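Long-range contact in hypothetical protein (Porphyromonas gingivalis W83, PDB 2P3P), which is of unknown function but belongs to the DUF3256 family, probably resides at a membrane and can bind a magnesium ion: residues Leu166-Thr171 against Leu193-Gln198. Sequence-based numbering, arbitrary orientation.
Sequences LSIRQT and LVYRWQ
Strands 166-170 and 193-197 run antiparallel at the middle of a four-stranded sheet, their axes 4.7 Å apart at closest approach. Two hydrogen-bonded pairs, L166 with Y195 and I168 with L193, each tied by two backbone hydrogen bonds, flank the non-hydrogen-bonded pair S167-V194. The straightest runs from Y195 N to L166 O (2.9 Å, 172° at the hydrogen) and meets the oxygen nearly along its C=O axis; the other three lie in the carbonyl plane. Between the pairs, a CA-H...O contact joins S167 CA to L193 O (3.3 Å).

Side-chain contact is concentrated on the face shared by L166, I168, L193 and Y195. L166 adopts the crowded first torsion, CG between the backbone N and the carbonyl carbon (chi1 72°), which lays its side chain alongside that of Y195. L166 CD1 fits where the tyrosine ring leaves the backbone, 4.0 Å from both CB and CD2 of Y195. I168 holds CG1 anti to its backbone N (chi1 -174°), so the branch methyl CG2 becomes the bump facing the other strand. I168 CG2 sits in the hollow between L193 and Y195, 3.5 Å from L193 O and 3.8 Å from Y195 CE2, with L193 CB beside it. The Y195 ring touches its own partner L166 and, diagonally, I168, both obliquely.

On the reverse face S167 and V194 bury much less surface and barely touch each other (S167 OG to V194 CG2 4.2 Å); V194 CG1 packs on L166 O.

W123 meets the Y195 ring edge-to-face. M155 and V157 of strand 155-159 touch I168, while F202 and R204 of strand 202-204 reach L166 and L193. W197 NE1 hydrogen-bonds to P84 O, linking this sheet to the end of strand 77-84 in the larger one.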
ATOM      1  N   LEU A 166       8.374  -1.015   5.096  1.00  7.81           N
ATOM      2  CA  LEU A 166       7.544  -1.481   3.970  1.00  8.36           C
ATOM      3  C   LEU A 166       8.430  -2.217   3.005  1.00  8.23           C
ATOM      4  O   LEU A 166       9.655  -1.992   2.996  1.00  8.78           O
ATOM      5  CB  LEU A 166       6.807  -0.338   3.268  1.00  9.53           C
ATOM      6  CG  LEU A 166       7.515   0.694   2.379  1.00 11.17           C
ATOM      7  CD1 LEU A 166       7.998   0.129   1.053  1.00 12.49           C
ATOM      8  CD2 LEU A 166       6.538   1.886   2.099  1.00  9.31           C
ATOM      9  N   SER A 167       7.803  -3.100   2.219  1.00  7.80           N
ATOM     10  CA  SER A 167       8.441  -3.864   1.184  1.00  8.30           C
ATOM     11  C   SER A 167       7.688  -3.600  -0.118  1.00  8.07           C
ATOM     12  O   SER A 167       6.472  -3.383  -0.122  1.00 10.17           O
ATOM     13  CB  SER A 167       8.395  -5.346   1.577  1.00  9.01           C
ATOM     14  OG  SER A 167       9.083  -6.175   0.696  1.00 12.54           O
ATOM     15  N   ILE A 168       8.410  -3.516  -1.220  1.00  7.82           N
ATOM     16  CA  ILE A 168       7.790  -3.262  -2.526  1.00  6.81           C
ATOM     17  C   ILE A 168       8.342  -4.254  -3.528  1.00  6.96           C
ATOM     18  O   ILE A 168       9.563  -4.435  -3.620  1.00  6.74           O
ATOM     19  CB  ILE A 168       7.962  -1.771  -2.963  1.00  7.61           C
ATOM     20  CG1 ILE A 168       7.178  -1.446  -4.263  1.00  7.31           C
ATOM     21  CG2 ILE A 168       9.494  -1.371  -3.000  1.00  6.08           C
ATOM     22  CD1 ILE A 168       7.230   0.057  -4.622  1.00  5.60           C
ATOM     23  N   ARG A 169       7.445  -4.872  -4.293  1.00  6.83           N
ATOM     24  CA  ARG A 169       7.779  -5.912  -5.241  1.00  7.49           C
ATOM     25  C   ARG A 169       7.302  -5.435  -6.608  1.00  8.57           C
ATOM     26  O   ARG A 169       6.204  -4.864  -6.715  1.00 10.02           O
ATOM     27  CB  ARG A 169       7.123  -7.253  -4.881  1.00  7.62           C
ATOM     28  CG  ARG A 169       5.622  -7.259  -4.888  1.00  9.80           C
ATOM     29  CD  ARG A 169       4.988  -8.573  -4.411  1.00  9.48           C
ATOM     30  NE  ARG A 169       5.380  -8.925  -3.039  1.00 12.00           N
ATOM     31  CZ  ARG A 169       5.499 -10.179  -2.591  1.00 13.53           C
ATOM     32  NH1 ARG A 169       5.234 -11.212  -3.372  1.00 15.96           N
ATOM     33  NH2 ARG A 169       5.862 -10.406  -1.348  1.00 14.99           N
ATOM     34  N   GLN A 170       8.153  -5.587  -7.620  1.00  8.57           N
ATOM     35  CA  GLN A 170       7.706  -5.394  -8.985  1.00  8.04           C
ATOM     36  C   GLN A 170       6.761  -6.520  -9.367  1.00  7.61           C
ATOM     37  O   GLN A 170       6.960  -7.689  -9.026  1.00  6.58           O
ATOM     38  CB  GLN A 170       8.864  -5.171  -9.998  1.00  7.59           C
ATOM     39  CG  GLN A 170       9.904  -6.316 -10.152  1.00  6.86           C
ATOM     40  CD  GLN A 170       9.412  -7.443 -11.038  1.00  6.64           C
ATOM     41  OE1 GLN A 170       8.468  -7.266 -11.799  1.00  5.89           O
ATOM     42  NE2 GLN A 170       9.981  -8.621 -10.869  1.00  6.03           N
ATOM     43  N   THR A 171       5.694  -6.156 -10.057  1.00  8.14           N
ATOM     44  CA  THR A 171       4.742  -7.148 -10.526  1.00  8.73           C
ATOM     45  C   THR A 171       4.714  -7.167 -12.052  1.00  8.90           C
ATOM     46  O   THR A 171       3.735  -7.640 -12.631  1.00  9.03           O
ATOM     47  CB  THR A 171       3.340  -6.936  -9.936  1.00  8.59           C
ATOM     48  OG1 THR A 171       2.904  -5.604 -10.199  1.00 10.80           O
ATOM     49  CG2 THR A 171       3.300  -7.135  -8.407  1.00 10.34           C
ATOM     50  N   LEU A 193      12.052  -5.036  -2.505  1.00  8.41           N
ATOM     51  CA  LEU A 193      12.959  -4.042  -1.889  1.00  8.62           C
ATOM     52  C   LEU A 193      12.363  -3.543  -0.583  1.00  8.91           C
ATOM     53  O   LEU A 193      11.194  -3.236  -0.539  1.00 11.11           O
ATOM     54  CB  LEU A 193      13.161  -2.825  -2.811  1.00  8.71           C
ATOM     55  CG  LEU A 193      13.538  -3.171  -4.269  1.00  8.18           C
ATOM     56  CD1 LEU A 193      13.507  -1.923  -5.157  1.00  7.83           C
ATOM     57  CD2 LEU A 193      14.863  -3.887  -4.358  1.00 11.73           C
ATOM     58  N   VAL A 194      13.183  -3.400   0.446  1.00  8.43           N
ATOM     59  CA  VAL A 194      12.727  -2.955   1.755  1.00  9.09           C
ATOM     60  C   VAL A 194      13.190  -1.522   2.079  1.00  9.83           C
ATOM     61  O   VAL A 194      14.350  -1.164   1.832  1.00 10.57           O
ATOM     62  CB  VAL A 194      13.228  -3.919   2.855  1.00  9.26           C
ATOM     63  CG1 VAL A 194      12.827  -3.435   4.277  1.00  7.82           C
ATOM     64  CG2 VAL A 194      12.701  -5.332   2.600  1.00 10.19           C
ATOM     65  N   TYR A 195      12.267  -0.773   2.702  1.00 10.28           N
ATOM     66  CA  TYR A 195      12.433   0.610   3.131  1.00 10.12           C
ATOM     67  C   TYR A 195      12.021   0.725   4.610  1.00 11.01           C
ATOM     68  O   TYR A 195      11.120   0.039   5.103  1.00 10.16           O
ATOM     69  CB  TYR A 195      11.533   1.506   2.262  1.00 10.29           C
ATOM     70  CG  TYR A 195      11.977   1.722   0.813  1.00 10.26           C
ATOM     71  CD1 TYR A 195      12.533   2.930   0.434  1.00  7.52           C
ATOM     72  CD2 TYR A 195      11.757   0.749  -0.191  1.00 10.51           C
ATOM     73  CE1 TYR A 195      12.958   3.146  -0.854  1.00  6.49           C
ATOM     74  CE2 TYR A 195      12.159   0.954  -1.497  1.00 11.12           C
ATOM     75  CZ  TYR A 195      12.744   2.156  -1.850  1.00  8.84           C
ATOM     76  OH  TYR A 195      13.173   2.403  -3.144  1.00 11.02           O
ATOM     77  N   ARG A 196      12.679   1.629   5.298  1.00 11.15           N
ATOM     78  CA  ARG A 196      12.448   1.856   6.705  1.00 11.34           C
ATOM     79  C   ARG A 196      12.132   3.342   6.872  1.00 10.41           C
ATOM     80  O   ARG A 196      12.760   4.212   6.267  1.00 11.08           O
ATOM     81  CB  ARG A 196      13.694   1.463   7.515  1.00 11.86           C
ATOM     82  CG  ARG A 196      13.445   1.433   8.993  1.00 13.03           C
ATOM     83  CD  ARG A 196      14.630   0.828   9.762  1.00 14.68           C
ATOM     84  NE  ARG A 196      14.485   1.192  11.160  1.00 17.79           N
ATOM     85  CZ  ARG A 196      15.482   1.358  12.036  1.00 20.17           C
ATOM     86  NH1 ARG A 196      16.758   1.182  11.686  1.00 20.47           N
ATOM     87  NH2 ARG A 196      15.197   1.698  13.298  1.00 22.28           N
ATOM     88  N   TRP A 197      11.142   3.623   7.695  1.00 10.88           N
ATOM     89  CA  TRP A 197      10.772   4.991   8.048  1.00 11.16           C
ATOM     90  C   TRP A 197      11.784   5.538   9.045  1.00 12.61           C
ATOM     91  O   TRP A 197      11.961   4.998  10.150  1.00 12.45           O
ATOM     92  CB  TRP A 197       9.395   4.975   8.657  1.00 11.16           C
ATOM     93  CG  TRP A 197       8.793   6.304   8.973  1.00 10.55           C
ATOM     94  CD1 TRP A 197       8.653   6.851  10.193  1.00 11.59           C
ATOM     95  CD2 TRP A 197       8.172   7.219   8.051  1.00  7.66           C
ATOM     96  NE1 TRP A 197       7.993   8.035  10.103  1.00 10.13           N
ATOM     97  CE2 TRP A 197       7.668   8.278   8.804  1.00  8.30           C
ATOM     98  CE3 TRP A 197       7.951   7.205   6.682  1.00 10.44           C
ATOM     99  CZ2 TRP A 197       6.999   9.373   8.219  1.00 10.40           C
ATOM    100  CZ3 TRP A 197       7.300   8.295   6.097  1.00 11.28           C
ATOM    101  CH2 TRP A 197       6.840   9.350   6.866  1.00 10.58           C
ATOM    102  N   GLN A 198      12.460   6.595   8.639  1.00 13.51           N
ATOM    103  CA  GLN A 198      13.541   7.136   9.412  1.00 15.33           C
ATOM    104  C   GLN A 198      13.429   8.636   9.253  1.00 16.16           C
ATOM    105  O   GLN A 198      13.541   9.156   8.138  1.00 16.93           O
ATOM    106  CB  GLN A 198      14.890   6.613   8.891  1.00 15.55           C
ATOM    107  CG  GLN A 198      15.124   5.114   9.141  1.00 16.72           C
ATOM    108  CD  GLN A 198      16.326   4.513   8.392  1.00 18.48           C
ATOM    109  OE1 GLN A 198      17.019   5.195   7.634  1.00 24.65           O
ATOM    110  NE2 GLN A 198      16.584   3.228   8.624  1.00 18.86           N
TER